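Local coordinates for protein histidine utilization repressor (Pseudomonas syringae pv. tomato, PDB 2PKH) that probably represses the histidine utilization (hut) operon by binding its hutP region until inducer arrives, this chain being the C-terminal UTRA domain of the repressor, at residues B[37-42]-B[55-60]; B[48-53]-B[105-110]; B[88-93]-B[120-125]. One frame throughout, in Å; residues are numbered along the deposited sequence.

Interaction 1: residues B[37-42]-B[55-60]; sequences VFHSLI and DRFVNA
Four backbone hydrogen bonds tie residues 37-42 to residues 55-60, two for Phe38 with Val58 and two for Ser40 with Arg56. The straightest, at 171°, runs from Arg56 N to Ser40 O over 2.9 Å and lies nearly along the C=O axis. His39-Phe57 and Leu41-Asp55 are the non-hydrogen-bonded pairs between and beyond them, and His39 CA sits 3.4 Å from Arg56 O in a CA-H...O contact. With the strand segments 159° apart in direction, this is the antiparallel beta hairpin of strands 36-46 and 49-59, inside the six-stranded sheet of the UTRA domain.

On the face bearing His39, Phe57 and Asp55, the two aromatic side chains run alongside each other, so that the rings stack face to face with an offset, planes 17° and centroids 4.2 Å apart, Phe57 CE1 standing over the centre of the imidazole. The polar contact is a His-carboxylate hydrogen bond, His39 NE2 to Asp55 OD1 at 2.6 Å. OD1 lies close to the imidazole plane and accepts through its syn lone pair. CG of His39 is anti to its backbone N; ND1 is hydrogen-bonded to Glu19 OE1 of strand 9-20, so both ring nitrogens are held, which should hold the ring's rotation.

The apolar contacts involve Phe38, which meets Val58 on the other face. Ala60, just after the strand, lays CB over one face of the Phe38 ring, 3.8 Å from its centroid. Ser40 OG is hydrogen-bonded to Tyr66 OH.

Interaction 2: residues B[48-53]-B[105-110]; sequences DIPVQI and LLQIDA. With EDO (1,2-ethanediol), chain N.
Ile53 points from strand 49-59 toward helix 100-106, and its longer branch does the touching. From CB, CG1 leaves anti to the carbonyl carbon (chi1 -53°) and lies 3.7 Å from Leu106 CG, with Leu106 CD2 equally near. The chain then stays extended (chi2 -179°), so that CD1 reaches past Leu106 to the preceding residue, 3.7 Å from Leu105 CD1 and almost as close to Leu105 CB. Ile53 crosses Leu105 at about a right angle but Leu106 obliquely.

The helix ends here in a Schellman motif, with Gln107 at positive phi (50°), while the strand opposite carries a classic beta bulge in which Val51 and Gln52 both face His44. Pro50 packs against the end of the helix: its CB is 3.3 Å from Leu106 O, and its CG is 3.2 Å from Gln107 NE2, the extended Gln107 chain crossing the proline at about a right angle. No hydrogen bond joins the two segments directly. Arg139 bridges them instead, its guanidinium bonding Pro50 O, Leu106 O and Gln107 O. Gln52, directed away from the helix, accepts a weak hydrogen bond at OE1 from O2 of a 1,2-ethanediol, probably derived from the crystallisation liquor.

Interaction 3: residues B[88-93]-B[120-125]; sequences EGEHVV and RTWSGR
Arg120 grips the carboxylate of Glu90 side-on with two nitrogens, one to each oxygen. NH2 of Arg120 donates to Glu90 OE2 over 2.8 Å at 172°, making the salt bridge nearly straight, and NE of Arg120 donates to Glu90 OE1 over 2.9 Å. Both oxygens lie close to the guanidinium plane, yet the two flat groups are turned 39° apart, so each nitrogen approaches from above the carboxylate plane. Glu90 reaches this position with CG anti to its backbone N (chi1 -176°) and an extended chain, whereas Arg120 bends at chi2 and chi3 to lie alongside it.

Trp122 packs against the pair from the same face of the sheet. Its indole brings CZ2 over one face of the guanidinium, offset toward the rim, and turns its edge to Glu90, where CZ3 is 3.5 Å from Glu90 CB. The third guanidinium nitrogen, Arg120 NH1, is hydrogen-bonded to Ala28 O.

Beneath the side chains is an antiparallel ladder. Trp122 N donates to Glu88 O over 2.9 Å, and Glu90 and Arg120 exchange two backbone bonds, of which Arg120 N to Glu90 O is the longer at 3.1 Å. Between these pairs Gly89 CA lies 3.3 Å from Arg120 O.

Strand 88-97 is the edge of the sheet within this chain, but residues 88-93 pair antiparallel with a strand of the second subunit, carrying the sheet across the interface. Glu88 extends to a salt bridge from OE1 to Arg145 of the third subunit; a water also donates to OE1 and to Gly124 O. Two-point pairing and the indole over one face should together restrict rotation of the Arg120 guanidinium, and the close positive charge would be expected to favour an ionised Glu90 in this partly buried edge.

All three contacts lie within the UTRA domain and reach one six-stranded antiparallel sheet, ordered 9-20, 36-46, 49-59, 126-136, 113-123, 88-97. Interactions 1 and 2 share strand 49-59: their centres are about 20 Å apart, but they meet where Leu41 CD2 packs 3.4 Å from Ile53 CG2. Strand 126-136 separates the hairpin of interaction 1 from the strands of interaction 3, whose centre is about 15 Å from that of interaction 1 and about 26 Å from that of interaction 2, across the chain's centre from the latter. Along the chain, interaction 1 closes before interaction 3 opens, while interaction 2 interleaves with both. Hairpin pairing, helix-to-sheet packing and the edge continuing into another subunit are thus joined through one sheet.

Interaction 1: residues B[37-42]-B[55-60]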
loop_
_atom_site.group_PDB
_atom_site.type_symbol
_atom_site.label_atom_id
_atom_site.label_comp_id
_atom_site.label_asym_id
_atom_site.label_seq_id
_atom_site.Cartn_x
_atom_site.Cartn_y
_atom_site.Cartn_z
ATOM N N VAL B 37 8.417 -3.419 30.722
ATOM C CA VAL B 37 8.416 -3.570 29.278
ATOM C C VAL B 37 9.841 -3.973 28.927
ATOM O O VAL B 37 10.774 -3.745 29.722
ATOM C CB VAL B 37 8.082 -2.261 28.510
ATOM C CG1 VAL B 37 6.638 -1.806 28.773
ATOM C CG2 VAL B 37 9.111 -1.162 28.751
ATOM N N PHE B 38 10.023 -4.565 27.762
ATOM C CA PHE B 38 11.403 -4.821 27.262
ATOM C C PHE B 38 11.785 -3.807 26.225
ATOM O O PHE B 38 10.924 -3.338 25.491
ATOM C CB PHE B 38 11.505 -6.232 26.665
ATOM C CG PHE B 38 11.146 -7.323 27.617
ATOM C CD1 PHE B 38 11.587 -7.277 28.945
ATOM C CD2 PHE B 38 10.473 -8.452 27.158
ATOM C CE1 PHE B 38 11.363 -8.338 29.820
ATOM C CE2 PHE B 38 10.237 -9.517 28.024
ATOM C CZ PHE B 38 10.671 -9.465 29.367
ATOM N N HIS B 39 13.055 -3.432 26.197
ATOM C CA HIS B 39 13.488 -2.271 25.423
ATOM C C HIS B 39 14.789 -2.684 24.694
ATOM O O HIS B 39 15.744 -3.081 25.341
ATOM C CB HIS B 39 13.787 -1.100 26.392
ATOM C CG HIS B 39 14.299 0.126 25.708
ATOM N ND1 HIS B 39 14.954 1.141 26.369
ATOM C CD2 HIS B 39 14.372 0.429 24.398
ATOM C CE1 HIS B 39 15.369 2.034 25.498
ATOM N NE2 HIS B 39 14.989 1.650 24.298
ATOM N N SER B 40 14.808 -2.591 23.367
ATOM C CA SER B 40 15.977 -2.794 22.631
ATOM C C SER B 40 16.300 -1.506 21.811
ATOM O O SER B 40 15.399 -0.846 21.302
ATOM C CB SER B 40 15.869 -4.053 21.691
ATOM O OG SER B 40 14.782 -3.927 20.731
ATOM N N LEU B 41 17.577 -1.186 21.691
ATOM C CA LEU B 41 18.025 -0.112 20.754
ATOM C C LEU B 41 19.126 -0.732 19.914
ATOM O O LEU B 41 20.167 -1.175 20.437
ATOM C CB LEU B 41 18.536 1.148 21.511
ATOM C CG LEU B 41 18.614 2.353 20.526
ATOM C CD1 LEU B 41 18.464 3.655 21.373
ATOM C CD2 LEU B 41 19.857 2.240 19.818
ATOM N N ILE B 42 18.879 -0.815 18.592
ATOM C CA ILE B 42 19.804 -1.455 17.675
ATOM C C ILE B 42 20.153 -0.499 16.530
ATOM O O ILE B 42 19.283 0.228 16.099
ATOM C CB ILE B 42 19.170 -2.717 17.029
ATOM C CG1 ILE B 42 18.759 -3.732 18.143
ATOM C CG2 ILE B 42 20.204 -3.389 16.070
ATOM C CD1 ILE B 42 18.115 -5.037 17.588
ATOM N N ASP B 55 14.532 2.006 17.944
ATOM C CA ASP B 55 14.355 2.074 19.405
ATOM C C ASP B 55 12.998 1.473 19.651
ATOM O O ASP B 55 12.008 2.066 19.220
ATOM C CB ASP B 55 14.289 3.538 19.832
ATOM C CG ASP B 55 14.646 3.709 21.321
ATOM O OD1 ASP B 55 15.050 2.672 21.942
ATOM O OD2 ASP B 55 14.469 4.843 21.855
ATOM N N ARG B 56 12.960 0.268 20.227
ATOM C CA ARG B 56 11.768 -0.584 20.219
ATOM C C ARG B 56 11.381 -0.983 21.608
ATOM O O ARG B 56 12.243 -1.394 22.386
ATOM C CB ARG B 56 12.028 -1.890 19.386
ATOM C CG ARG B 56 10.823 -2.886 19.403
ATOM C CD ARG B 56 10.921 -3.986 18.324
ATOM N NE ARG B 56 10.988 -3.495 16.929
ATOM C CZ ARG B 56 9.946 -3.152 16.175
ATOM N NH1 ARG B 56 8.705 -3.166 16.667
ATOM N NH2 ARG B 56 10.169 -2.718 14.930
ATOM N N PHE B 57 10.108 -0.917 21.902
ATOM C CA PHE B 57 9.604 -1.365 23.204
ATOM C C PHE B 57 8.546 -2.453 23.021
ATOM O O PHE B 57 7.762 -2.384 22.050
ATOM C CB PHE B 57 8.998 -0.150 23.931
ATOM C CG PHE B 57 9.973 1.005 24.070
ATOM C CD1 PHE B 57 10.653 1.241 25.270
ATOM C CD2 PHE B 57 10.246 1.838 22.944
ATOM C CE1 PHE B 57 11.584 2.292 25.347
ATOM C CE2 PHE B 57 11.166 2.867 23.027
ATOM C CZ PHE B 57 11.875 3.054 24.231
ATOM N N VAL B 58 8.497 -3.415 23.975
ATOM C CA VAL B 58 7.787 -4.688 23.797
ATOM C C VAL B 58 7.128 -5.056 25.098
ATOM O O VAL B 58 7.703 -4.965 26.189
ATOM C CB VAL B 58 8.725 -5.870 23.325
ATOM C CG1 VAL B 58 7.951 -7.152 23.180
ATOM C CG2 VAL B 58 9.556 -5.512 22.020
ATOM N N ASN B 59 5.877 -5.427 24.962
ATOM C CA ASN B 59 5.099 -5.830 26.078
ATOM C C ASN B 59 5.686 -7.146 26.552
ATOM O O ASN B 59 5.680 -8.144 25.804
ATOM C CB ASN B 59 3.640 -6.073 25.671
ATOM C CG ASN B 59 2.912 -6.835 26.744
ATOM O OD1 ASN B 59 2.626 -8.002 26.558
ATOM N ND2 ASN B 59 2.763 -6.229 27.936
ATOM N N ALA B 60 6.267 -7.092 27.725
ATOM C CA ALA B 60 6.836 -8.273 28.392
ATOM C C ALA B 60 5.892 -9.507 28.489
ATOM O O ALA B 60 6.370 -10.633 28.446
ATOM C CB ALA B 60 7.350 -7.852 29.735
#

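Interaction 2: residues B[48-53]-B[105-110]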
loop_
_atom_site.group_PDB
_atom_site.type_symbol
_atom_site.label_atom_id
_atom_site.label_comp_id
_atom_site.label_asym_id
_atom_site.label_seq_id
_atom_site.Cartn_x
_atom_site.Cartn_y
_atom_site.Cartn_z
ATOM N N ASP B 48 27.919 -1.778 5.948
ATOM C CA ASP B 48 28.752 -1.048 6.880
ATOM C C ASP B 48 28.459 0.422 7.127
ATOM O O ASP B 48 29.174 1.046 7.908
ATOM C CB ASP B 48 30.238 -1.225 6.515
ATOM C CG ASP B 48 30.602 -2.703 6.437
ATOM O OD1 ASP B 48 30.140 -3.465 7.348
ATOM O OD2 ASP B 48 31.263 -3.087 5.451
ATOM N N ILE B 49 27.439 0.964 6.495
ATOM C CA ILE B 49 27.044 2.347 6.752
ATOM C C ILE B 49 25.729 2.331 7.551
ATOM O O ILE B 49 24.791 1.588 7.167
ATOM C CB ILE B 49 26.782 3.111 5.442
ATOM C CG1 ILE B 49 27.943 2.921 4.437
ATOM C CG2 ILE B 49 26.509 4.559 5.782
ATOM C CD1 ILE B 49 27.623 3.385 2.997
ATOM N N PRO B 50 25.660 3.112 8.655
ATOM C CA PRO B 50 24.454 3.173 9.459
ATOM C C PRO B 50 23.247 3.590 8.607
ATOM O O PRO B 50 23.325 4.584 7.893
ATOM C CB PRO B 50 24.809 4.236 10.493
ATOM C CG PRO B 50 26.347 4.128 10.657
ATOM C CD PRO B 50 26.815 3.805 9.325
ATOM N N VAL B 51 22.137 2.871 8.728
ATOM C CA VAL B 51 20.927 3.276 7.969
ATOM C C VAL B 51 19.736 3.519 8.840
ATOM O O VAL B 51 18.786 4.168 8.423
ATOM C CB VAL B 51 20.548 2.311 6.822
ATOM C CG1 VAL B 51 21.706 2.251 5.746
ATOM C CG2 VAL B 51 20.317 0.917 7.344
ATOM N N GLN B 52 19.763 2.969 10.066
ATOM C CA GLN B 52 18.555 3.113 10.957
ATOM C C GLN B 52 18.933 2.947 12.376
ATOM O O GLN B 52 19.728 2.088 12.650
ATOM C CB GLN B 52 17.595 1.965 10.690
ATOM C CG GLN B 52 16.199 2.244 11.206
ATOM C CD GLN B 52 15.322 1.011 11.207
ATOM O OE1 GLN B 52 15.648 0.040 11.810
ATOM N NE2 GLN B 52 14.246 1.053 10.478
ATOM N N ILE B 53 18.371 3.766 13.274
ATOM C CA ILE B 53 18.367 3.419 14.685
ATOM C C ILE B 53 16.955 2.902 15.013
ATOM O O ILE B 53 15.988 3.594 14.786
ATOM C CB ILE B 53 18.734 4.629 15.636
ATOM C CG1 ILE B 53 20.057 5.274 15.190
ATOM C CG2 ILE B 53 18.998 4.138 17.081
ATOM C CD1 ILE B 53 20.470 6.475 16.144
ATOM N N LEU B 105 25.787 8.001 16.373
ATOM C CA LEU B 105 25.425 6.607 16.070
ATOM C C LEU B 105 25.189 6.342 14.578
ATOM O O LEU B 105 25.613 5.288 14.068
ATOM C CB LEU B 105 24.171 6.188 16.832
ATOM C CG LEU B 105 24.153 5.865 18.333
ATOM C CD1 LEU B 105 22.899 5.073 18.588
ATOM C CD2 LEU B 105 25.426 5.073 18.723
ATOM N N LEU B 106 24.500 7.260 13.885
ATOM C CA LEU B 106 24.242 7.128 12.434
ATOM C C LEU B 106 25.372 7.627 11.544
ATOM O O LEU B 106 25.289 7.507 10.322
ATOM C CB LEU B 106 22.956 7.895 12.037
ATOM C CG LEU B 106 21.593 7.305 12.463
ATOM C CD1 LEU B 106 20.391 8.251 12.103
ATOM C CD2 LEU B 106 21.402 6.049 11.784
ATOM N N GLN B 107 26.431 8.154 12.129
ATOM C CA GLN B 107 27.522 8.718 11.340
ATOM C C GLN B 107 26.982 9.684 10.281
ATOM O O GLN B 107 27.260 9.507 9.084
ATOM C CB GLN B 107 28.339 7.608 10.657
ATOM C CG GLN B 107 29.162 6.821 11.695
ATOM C CD GLN B 107 29.871 5.649 11.073
ATOM O OE1 GLN B 107 30.760 5.801 10.239
ATOM N NE2 GLN B 107 29.444 4.471 11.439
ATOM N N ILE B 108 26.255 10.727 10.717
ATOM C CA ILE B 108 25.690 11.750 9.793
ATOM C C ILE B 108 26.007 13.152 10.308
ATOM O O ILE B 108 26.417 13.355 11.463
ATOM C CB ILE B 108 24.139 11.648 9.672
ATOM C CG1 ILE B 108 23.500 11.543 11.060
ATOM C CG2 ILE B 108 23.794 10.392 8.912
ATOM C CD1 ILE B 108 21.897 11.724 11.116
ATOM N N ASP B 109 25.883 14.105 9.395
ATOM C CA ASP B 109 26.014 15.519 9.677
ATOM C C ASP B 109 24.929 15.913 10.669
ATOM O O ASP B 109 23.852 15.352 10.638
ATOM C CB ASP B 109 25.880 16.247 8.320
ATOM C CG ASP B 109 27.196 16.181 7.511
ATOM O OD1 ASP B 109 28.166 15.620 8.029
ATOM O OD2 ASP B 109 27.298 16.698 6.387
ATOM N N ALA B 110 25.205 16.878 11.529
ATOM C CA ALA B 110 24.187 17.356 12.486
ATOM C C ALA B 110 22.985 17.937 11.715
ATOM O O ALA B 110 21.851 17.784 12.097
ATOM C CB ALA B 110 24.860 18.403 13.487
HETATM C C1 EDO N . 13.895 -4.024 10.246
HETATM O O1 EDO N . 15.004 -4.660 9.628
HETATM C C2 EDO N . 14.457 -2.866 11.083
HETATM O O2 EDO N . 13.382 -2.260 11.833
#

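Interaction 3: residues B[88-93]-B[120-125]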
loop_
_atom_site.group_PDB
_atom_site.type_symbol
_atom_site.label_atom_id
_atom_site.label_comp_id
_atom_site.label_asym_id
_atom_site.label_seq_id
_atom_site.Cartn_x
_atom_site.Cartn_y
_atom_site.Cartn_z
ATOM N N GLU B 88 -2.054 -5.732 12.691
ATOM C CA GLU B 88 -2.382 -4.323 12.424
ATOM C C GLU B 88 -1.189 -3.452 12.809
ATOM O O GLU B 88 -0.522 -3.743 13.794
ATOM C CB GLU B 88 -3.655 -3.938 13.207
ATOM C CG GLU B 88 -4.191 -2.556 12.897
ATOM C CD GLU B 88 -5.607 -2.341 13.335
ATOM O OE1 GLU B 88 -6.183 -3.236 14.013
ATOM O OE2 GLU B 88 -6.173 -1.290 12.957
ATOM N N GLY B 89 -0.932 -2.380 12.041
ATOM C CA GLY B 89 0.270 -1.530 12.270
ATOM C C GLY B 89 -0.210 -0.102 12.136
ATOM O O GLY B 89 -1.227 0.150 11.418
ATOM N N GLU B 90 0.444 0.807 12.882
ATOM C CA GLU B 90 0.104 2.229 12.844
ATOM C C GLU B 90 1.437 2.928 12.589
ATOM O O GLU B 90 2.430 2.472 13.119
ATOM C CB GLU B 90 -0.318 2.662 14.218
ATOM C CG GLU B 90 -0.774 4.049 14.306
ATOM C CD GLU B 90 -0.780 4.517 15.750
ATOM O OE1 GLU B 90 0.346 4.724 16.360
ATOM O OE2 GLU B 90 -1.923 4.665 16.231
ATOM N N HIS B 91 1.430 4.050 11.865
ATOM C CA HIS B 91 2.690 4.747 11.517
ATOM C C HIS B 91 2.501 6.250 11.526
ATOM O O HIS B 91 1.381 6.758 11.329
ATOM C CB HIS B 91 3.253 4.222 10.165
ATOM C CG HIS B 91 2.414 4.599 8.976
ATOM N ND1 HIS B 91 1.362 3.826 8.524
ATOM C CD2 HIS B 91 2.479 5.667 8.139
ATOM C CE1 HIS B 91 0.815 4.397 7.461
ATOM N NE2 HIS B 91 1.467 5.523 7.212
ATOM N N VAL B 92 3.559 6.969 11.904
ATOM C CA VAL B 92 3.546 8.385 11.892
ATOM C C VAL B 92 4.907 8.716 11.301
ATOM O O VAL B 92 5.952 8.195 11.784
ATOM C CB VAL B 92 3.400 8.951 13.321
ATOM C CG1 VAL B 92 3.505 10.384 13.310
ATOM C CG2 VAL B 92 1.968 8.593 13.920
ATOM N N VAL B 93 4.912 9.501 10.233
ATOM C CA VAL B 93 6.174 9.773 9.527
ATOM C C VAL B 93 6.373 11.280 9.482
ATOM O O VAL B 93 5.442 11.995 9.067
ATOM C CB VAL B 93 6.086 9.234 8.118
ATOM C CG1 VAL B 93 7.424 9.471 7.340
ATOM C CG2 VAL B 93 5.694 7.767 8.139
ATOM N N ARG B 120 3.435 1.433 15.895
ATOM C CA ARG B 120 2.912 0.493 16.905
ATOM C C ARG B 120 2.357 -0.679 16.149
ATOM O O ARG B 120 1.809 -0.490 15.050
ATOM C CB ARG B 120 1.750 1.152 17.628
ATOM C CG ARG B 120 2.085 1.629 18.962
ATOM C CD ARG B 120 1.314 2.904 19.416
ATOM N NE ARG B 120 0.011 3.297 18.809
ATOM C CZ ARG B 120 -1.153 3.288 19.465
ATOM N NH1 ARG B 120 -1.230 2.839 20.730
ATOM N NH2 ARG B 120 -2.260 3.705 18.865
ATOM N N THR B 121 2.417 -1.871 16.727
ATOM C CA THR B 121 1.915 -3.067 16.032
ATOM C C THR B 121 1.057 -3.813 17.057
ATOM O O THR B 121 1.504 -4.016 18.234
ATOM C CB THR B 121 3.077 -3.952 15.571
ATOM O OG1 THR B 121 3.877 -3.160 14.650
ATOM C CG2 THR B 121 2.639 -5.309 14.925
ATOM N N TRP B 122 -0.089 -4.282 16.586
ATOM C CA TRP B 122 -1.048 -4.999 17.428
ATOM C C TRP B 122 -1.073 -6.463 17.049
ATOM O O TRP B 122 -0.798 -6.821 15.899
ATOM C CB TRP B 122 -2.473 -4.488 17.224
ATOM C CG TRP B 122 -2.720 -3.192 17.851
ATOM C CD1 TRP B 122 -3.312 -2.964 19.079
ATOM C CD2 TRP B 122 -2.437 -1.909 17.293
ATOM N NE1 TRP B 122 -3.387 -1.610 19.309
ATOM C CE2 TRP B 122 -2.824 -0.944 18.245
ATOM C CE3 TRP B 122 -1.835 -1.485 16.110
ATOM C CZ2 TRP B 122 -2.665 0.417 18.031
ATOM C CZ3 TRP B 122 -1.664 -0.101 15.895
ATOM C CH2 TRP B 122 -2.078 0.830 16.844
ATOM N N SER B 123 -1.412 -7.304 18.035
ATOM C CA SER B 123 -1.798 -8.687 17.773
ATOM C C SER B 123 -3.215 -8.771 18.235
ATOM O O SER B 123 -3.435 -8.891 19.445
ATOM C CB SER B 123 -0.949 -9.702 18.574
ATOM O OG SER B 123 -1.400 -11.047 18.320
ATOM N N GLY B 124 -4.181 -8.719 17.290
ATOM C CA GLY B 124 -5.603 -8.578 17.642
ATOM C C GLY B 124 -5.862 -7.180 18.192
ATOM O O GLY B 124 -5.553 -6.160 17.539
ATOM N N ARG B 125 -6.398 -7.092 19.410
ATOM C CA ARG B 125 -6.547 -5.767 20.021
ATOM C C ARG B 125 -5.420 -5.497 21.074
ATOM O O ARG B 125 -5.474 -4.477 21.769
ATOM C CB ARG B 125 -7.944 -5.611 20.676
ATOM C CG ARG B 125 -9.169 -5.243 19.779
ATOM C CD ARG B 125 -10.377 -4.535 20.586
ATOM N NE ARG B 125 -11.257 -5.500 21.288
ATOM C CZ ARG B 125 -10.986 -6.059 22.479
ATOM N NH1 ARG B 125 -9.879 -5.724 23.180
ATOM N NH2 ARG B 125 -11.818 -6.980 22.977
HETATM O O HOH W 1 -5.442 -5.957 14.904
#